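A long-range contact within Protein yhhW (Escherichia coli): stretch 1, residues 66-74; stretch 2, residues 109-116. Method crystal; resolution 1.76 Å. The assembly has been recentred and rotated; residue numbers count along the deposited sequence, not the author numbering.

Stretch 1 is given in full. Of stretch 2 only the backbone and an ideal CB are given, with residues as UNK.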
ATOM      1  N   THR A  66       4.838  -3.614  -2.894  1.00 18.74           N
ATOM      2  CA  THR A  66       5.467  -3.724  -1.581  1.00 20.89           C
ATOM      3  C   THR A  66       6.156  -2.408  -1.200  1.00 19.67           C
ATOM      4  O   THR A  66       6.847  -1.806  -2.018  1.00 19.13           O
ATOM      5  CB  THR A  66       6.552  -4.822  -1.554  1.00 22.02           C
ATOM      6  OG1 THR A  66       6.006  -6.062  -2.029  1.00 30.08           O
ATOM      7  CG2 THR A  66       7.078  -5.006  -0.137  1.00 26.81           C
ATOM      8  N   TYR A  67       5.949  -1.965   0.034  1.00 19.16           N
ATOM      9  CA  TYR A  67       6.590  -0.759   0.545  1.00 18.02           C
ATOM     10  C   TYR A  67       7.306  -1.146   1.837  1.00 18.64           C
ATOM     11  O   TYR A  67       6.667  -1.506   2.824  1.00 17.12           O
ATOM     12  CB  TYR A  67       5.560   0.344   0.815  1.00 18.12           C
ATOM     13  CG  TYR A  67       6.166   1.625   1.353  1.00 20.19           C
ATOM     14  CD1 TYR A  67       7.428   2.054   0.931  1.00 20.34           C
ATOM     15  CD2 TYR A  67       5.473   2.419   2.264  1.00 24.98           C
ATOM     16  CE1 TYR A  67       7.985   3.242   1.403  1.00 23.17           C
ATOM     17  CE2 TYR A  67       6.021   3.612   2.743  1.00 28.34           C
ATOM     18  CZ  TYR A  67       7.279   4.015   2.306  1.00 27.21           C
ATOM     19  OH  TYR A  67       7.828   5.189   2.765  1.00 30.63           O
ATOM     20  N   VAL A  68       8.638  -1.099   1.809  1.00 16.87           N
ATOM     21  CA  VAL A  68       9.447  -1.460   2.968  1.00 17.49           C
ATOM     22  C   VAL A  68       9.634  -0.270   3.902  1.00 22.19           C
ATOM     23  O   VAL A  68      10.130   0.782   3.498  1.00 21.53           O
ATOM     24  CB  VAL A  68      10.835  -1.980   2.538  1.00 18.88           C
ATOM     25  CG1 VAL A  68      11.613  -2.454   3.756  1.00 18.73           C
ATOM     26  CG2 VAL A  68      10.675  -3.117   1.525  1.00 22.27           C
ATOM     27  N   LEU A  69       9.233  -0.459   5.154  1.00 23.91           N
ATOM     28  CA  LEU A  69       9.319   0.579   6.173  1.00 25.65           C
ATOM     29  C   LEU A  69      10.575   0.462   7.031  1.00 25.94           C
ATOM     30  O   LEU A  69      11.160   1.469   7.432  1.00 24.33           O
ATOM     31  CB  LEU A  69       8.088   0.506   7.074  1.00 26.39           C
ATOM     32  CG  LEU A  69       6.738   0.611   6.360  1.00 32.50           C
ATOM     33  CD1 LEU A  69       5.607   0.372   7.346  1.00 39.93           C
ATOM     34  CD2 LEU A  69       6.610   1.981   5.725  1.00 36.76           C
ATOM     35  N   GLU A  70      10.984  -0.770   7.311  1.00 23.46           N
ATOM     36  CA  GLU A  70      12.159  -1.011   8.137  1.00 25.82           C
ATOM     37  C   GLU A  70      12.829  -2.321   7.730  1.00 25.09           C
ATOM     38  O   GLU A  70      12.152  -3.320   7.474  1.00 19.56           O
ATOM     39  CB  GLU A  70      11.743  -1.071   9.609  1.00 28.52           C
ATOM     40  CG  GLU A  70      12.885  -1.302  10.590  1.00 36.51           C
ATOM     41  CD  GLU A  70      12.383  -1.596  11.996  1.00 47.79           C
ATOM     42  OE1 GLU A  70      11.572  -0.800  12.515  1.00 54.92           O
ATOM     43  OE2 GLU A  70      12.798  -2.622  12.583  1.00 50.97           O
ATOM     44  N   GLY A  71      14.158  -2.310   7.668  1.00 24.61           N
ATOM     45  CA  GLY A  71      14.886  -3.505   7.293  1.00 24.66           C
ATOM     46  C   GLY A  71      15.059  -3.676   5.792  1.00 25.44           C
ATOM     47  O   GLY A  71      15.101  -2.702   5.032  1.00 24.65           O
ATOM     48  N   THR A  72      15.160  -4.929   5.364  1.00 24.13           N
ATOM     49  CA  THR A  72      15.342  -5.244   3.959  1.00 22.75           C
ATOM     50  C   THR A  72      14.528  -6.476   3.583  1.00 20.53           C
ATOM     51  O   THR A  72      14.318  -7.363   4.407  1.00 18.74           O
ATOM     52  CB  THR A  72      16.831  -5.546   3.648  1.00 24.73           C
ATOM     53  OG1 THR A  72      17.657  -4.485   4.148  1.00 31.25           O
ATOM     54  CG2 THR A  72      17.052  -5.677   2.140  1.00 24.65           C
ATOM     55  N   VAL A  73      14.061  -6.521   2.341  1.00 20.61           N
ATOM     56  CA  VAL A  73      13.313  -7.668   1.855  1.00 22.10           C
ATOM     57  C   VAL A  73      13.965  -8.160   0.570  1.00 24.87           C
ATOM     58  O   VAL A  73      14.404  -7.364  -0.261  1.00 28.43           O
ATOM     59  CB  VAL A  73      11.836  -7.328   1.572  1.00 21.69           C
ATOM     60  CG1 VAL A  73      11.731  -6.303   0.456  1.00 25.90           C
ATOM     61  CG2 VAL A  73      11.079  -8.602   1.209  1.00 21.96           C
ATOM     62  N   GLU A  74      14.043  -9.478   0.425  1.00 25.00           N
ATOM     63  CA  GLU A  74      14.628 -10.094  -0.758  1.00 23.65           C
ATOM     64  C   GLU A  74      13.520 -10.733  -1.598  1.00 23.25           C
ATOM     65  O   GLU A  74      12.767 -11.581  -1.114  1.00 22.17           O
ATOM     66  CB  GLU A  74      15.636 -11.164  -0.347  1.00 26.12           C
ATOM     67  CG  GLU A  74      16.214 -11.955  -1.514  1.00 35.31           C
ATOM     68  CD  GLU A  74      17.554 -11.425  -1.981  1.00 47.61           C
ATOM     69  OE1 GLU A  74      18.495 -11.385  -1.158  1.00 52.51           O
ATOM     70  OE2 GLU A  74      17.667 -11.057  -3.171  1.00 56.49           O
ATOM     71  N   UNK A 109      19.815 -10.965  11.667  1.00 41.88           N
ATOM     72  CA  UNK A 109      19.650 -10.411  13.004  1.00 43.30           C
ATOM     73  C   UNK A 109      18.688  -9.227  13.127  1.00 41.10           C
ATOM     74  O   UNK A 109      18.437  -8.749  14.232  1.00 42.50           O
ATOM     75  CB  UNK A 109      21.022  -9.979  13.524  1.00 43.30           C
ATOM     76  N   UNK A 110      18.143  -8.754  12.010  1.00 38.30           N
ATOM     77  CA  UNK A 110      17.237  -7.604  12.043  1.00 36.18           C
ATOM     78  C   UNK A 110      15.872  -7.926  11.429  1.00 31.20           C
ATOM     79  O   UNK A 110      15.791  -8.624  10.420  1.00 30.23           O
ATOM     80  CB  UNK A 110      17.868  -6.421  11.306  1.00 36.18           C
ATOM     81  N   UNK A 111      14.803  -7.411  12.036  1.00 26.76           N
ATOM     82  CA  UNK A 111      13.454  -7.671  11.541  1.00 26.11           C
ATOM     83  C   UNK A 111      13.103  -6.874  10.289  1.00 23.08           C
ATOM     84  O   UNK A 111      13.790  -5.911   9.921  1.00 20.24           O
ATOM     85  CB  UNK A 111      12.436  -7.360  12.640  1.00 26.11           C
ATOM     86  N   UNK A 112      12.026  -7.291   9.635  1.00 20.10           N
ATOM     87  CA  UNK A 112      11.549  -6.630   8.432  1.00 19.06           C
ATOM     88  C   UNK A 112      10.124  -6.136   8.656  1.00 17.61           C
ATOM     89  O   UNK A 112       9.274  -6.869   9.152  1.00 17.62           O
ATOM     90  CB  UNK A 112      11.615  -7.573   7.229  1.00 19.06           C
ATOM     91  N   UNK A 113       9.873  -4.883   8.303  1.00 18.79           N
ATOM     92  CA  UNK A 113       8.545  -4.303   8.448  1.00 18.40           C
ATOM     93  C   UNK A 113       8.122  -3.744   7.098  1.00 19.33           C
ATOM     94  O   UNK A 113       8.788  -2.864   6.544  1.00 17.10           O
ATOM     95  CB  UNK A 113       8.523  -3.218   9.527  1.00 18.40           C
ATOM     96  N   UNK A 114       7.021  -4.254   6.557  1.00 16.30           N
ATOM     97  CA  UNK A 114       6.557  -3.785   5.262  1.00 19.60           C
ATOM     98  C   UNK A 114       5.047  -3.787   5.075  1.00 19.38           C
ATOM     99  O   UNK A 114       4.304  -4.402   5.843  1.00 20.03           O
ATOM    100  CB  UNK A 114       7.190  -4.644   4.166  1.00 19.60           C
ATOM    101  N   UNK A 115       4.610  -3.067   4.047  1.00 18.29           N
ATOM    102  CA  UNK A 115       3.209  -3.021   3.669  1.00 20.85           C
ATOM    103  C   UNK A 115       3.114  -3.851   2.396  1.00 20.26           C
ATOM    104  O   UNK A 115       3.924  -3.686   1.488  1.00 19.27           O
ATOM    105  CB  UNK A 115       2.704  -1.590   3.471  1.00 20.85           C
ATOM    106  N   UNK A 116       2.148  -4.757   2.344  1.00 20.80           N
ATOM    107  CA  UNK A 116       1.928  -5.577   1.154  1.00 22.30           C
ATOM    108  C   UNK A 116       0.577  -5.139   0.607  1.00 22.16           C
ATOM    109  O   UNK A 116      -0.460  -5.425   1.199  1.00 18.42           O
ATOM    110  CB  UNK A 116       1.967  -7.075   1.461  1.00 22.30           C
TER

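Residues 66-70 run antiparallel to 112-116, so the paired part of stretch 2 can be read against E70 back to T66. Position 109 lies beyond this pairing: nothing of stretch 1 comes within 5.5 Å of its CB, and the contact sets no preference. The residue is T109, which makes no contact here.

At position 110 the CA-to-CB bond points toward stretch 1, but the CB is still far from it. The nearest backbone is that of G71, which offers no side chain to pack against, so a long or polar residue would fit as well as a small one. It is E110, extended enough that OE2 comes 3.6 Å from G71 CA.

Position 111 directs its CB sideways, with the CB 4.8 Å from E70 OE2. A carboxylate this near favours a basic side chain, lysine or arginine, although a neutral donor could also serve. The residue is R111. Its NE donates to E70 OE2 at 2.9 Å in a salt bridge, the carboxylate oxygen lying at the guanidinium edge, and a weak bond runs from NH1 to E70 OE1 at 3.3 Å. The backbone matters too: a CB on G71 would clash with R111 O, and the backbone angles of G71 themselves call for glycine.

At position 112 the CB again starts sideways, 3.9 Å from T72 O, while the methyl groups of V68 and V73 lie farther along the same side. A branched or long aliphatic residue, or methionine, could reach them. L112 does so: CD1 packs 3.9 Å from V68 CG1, and CD2 lies 3.7 Å from V73 CB.

Position 113 sits at a beta bulge, where its carbonyl O accepts from both L69 N (2.8 Å) and E70 N (3.1 Å), and its N donates to E70 O (2.9 Å). The CB is 3.9 Å from E70 CB and 4.5 Å from L69 CB, so a flat ring or an aliphatic chain could cover the leucine. With H113, L69 CD1 rests over one ring face, 3.8 Å from the centroid, a CH-pi contact. Water 1 bonds to H113 ND1 at 2.8 Å and weakly to E70 OE1 at 3.5 Å, linking the two side chains.

The CB of position 114 lies on the sheet face of T66 and V68, 4.3 Å from T66 CG2. Apolar residues such as valine, isoleucine or leucine suit this surface. L114 places CD2 3.8 Å from T66 CG2 and 4.2 Å from V73 CG2.

Position 115 pairs with Y67 through two backbone hydrogen bonds: its O accepts from Y67 N (3.0 Å) and its N donates to Y67 O (2.9 Å). Its CB shares a face with Y67, and L69 CD1 is 5.2 Å away, inviting a large apolar or aromatic group. Y115 brings CD1 to 3.5 Å from L69 CD1.

At position 116 T66 OG1 is 5.4 Å from the CB, so a polar chain of moderate length is plausible. Q116 donates from NE2 to T66 OG1 at 2.5 Å, though the placement of NE2 is less certain.

Stretch 2 (109-116) TERLHLYQ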
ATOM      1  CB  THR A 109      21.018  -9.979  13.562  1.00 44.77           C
ATOM      2  OG1 THR A 109      20.864  -9.497  14.902  1.00 50.81           O
ATOM      3  CG2 THR A 109      21.619  -8.877  12.691  1.00 44.30           C
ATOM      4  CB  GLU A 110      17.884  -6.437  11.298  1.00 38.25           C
ATOM      5  CG  GLU A 110      17.246  -5.083  11.548  1.00 48.08           C
ATOM      6  CD  GLU A 110      17.928  -3.976  10.767  1.00 55.21           C
ATOM      7  OE1 GLU A 110      19.164  -3.837  10.897  1.00 55.55           O
ATOM      8  OE2 GLU A 110      17.230  -3.248  10.027  1.00 59.42           O
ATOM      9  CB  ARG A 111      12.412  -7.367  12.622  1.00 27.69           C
ATOM     10  CG  ARG A 111      12.234  -5.894  12.918  1.00 27.71           C
ATOM     11  CD  ARG A 111      11.053  -5.651  13.859  1.00 26.65           C
ATOM     12  NE  ARG A 111      10.852  -4.223  14.074  1.00 31.16           N
ATOM     13  CZ  ARG A 111       9.790  -3.686  14.661  1.00 35.69           C
ATOM     14  NH1 ARG A 111       9.718  -2.370  14.808  1.00 40.77           N
ATOM     15  NH2 ARG A 111       8.800  -4.455  15.094  1.00 37.69           N
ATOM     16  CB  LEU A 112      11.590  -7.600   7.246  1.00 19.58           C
ATOM     17  CG  LEU A 112      10.820  -7.240   5.968  1.00 19.62           C
ATOM     18  CD1 LEU A 112      11.391  -5.991   5.321  1.00 20.66           C
ATOM     19  CD2 LEU A 112      10.895  -8.422   5.003  1.00 18.40           C
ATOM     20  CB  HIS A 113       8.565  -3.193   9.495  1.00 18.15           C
ATOM     21  CG  HIS A 113       7.216  -2.631   9.803  1.00 23.79           C
ATOM     22  ND1 HIS A 113       7.036  -1.552  10.639  1.00 29.11           N
ATOM     23  CD2 HIS A 113       5.979  -3.000   9.391  1.00 29.72           C
ATOM     24  CE1 HIS A 113       5.746  -1.280  10.729  1.00 34.04           C
ATOM     25  NE2 HIS A 113       5.084  -2.144   9.982  1.00 25.75           N
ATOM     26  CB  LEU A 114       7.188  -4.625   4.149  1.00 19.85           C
ATOM     27  CG  LEU A 114       6.891  -6.132   4.143  1.00 25.61           C
ATOM     28  CD1 LEU A 114       5.430  -6.378   3.835  1.00 25.37           C
ATOM     29  CD2 LEU A 114       7.753  -6.817   3.104  1.00 28.81           C
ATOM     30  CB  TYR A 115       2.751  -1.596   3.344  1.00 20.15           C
ATOM     31  CG  TYR A 115       2.161  -0.829   4.505  1.00 24.92           C
ATOM     32  CD1 TYR A 115       2.866   0.209   5.111  1.00 35.17           C
ATOM     33  CD2 TYR A 115       0.883  -1.124   4.982  1.00 31.00           C
ATOM     34  CE1 TYR A 115       2.312   0.940   6.164  1.00 35.38           C
ATOM     35  CE2 TYR A 115       0.319  -0.401   6.036  1.00 34.62           C
ATOM     36  CZ  TYR A 115       1.041   0.632   6.622  1.00 31.11           C
ATOM     37  OH  TYR A 115       0.490   1.361   7.655  1.00 30.01           O
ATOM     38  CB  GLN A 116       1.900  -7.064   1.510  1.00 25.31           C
ATOM     39  CG  GLN A 116       3.271  -7.707   1.572  1.00 33.48           C
ATOM     40  CD  GLN A 116       3.945  -7.780   0.214  1.00 40.15           C
ATOM     41  OE1 GLN A 116       3.494  -8.495  -0.683  1.00 49.57           O
ATOM     42  NE2 GLN A 116       5.027  -7.036   0.055  1.00 41.20           N
TER
HETATM   43  O   HOH W   1       8.409   0.533  11.844  1.00 38.34           O
HETATM   44  O   HOH W   2      15.557  -6.761   7.468  1.00 29.66           O
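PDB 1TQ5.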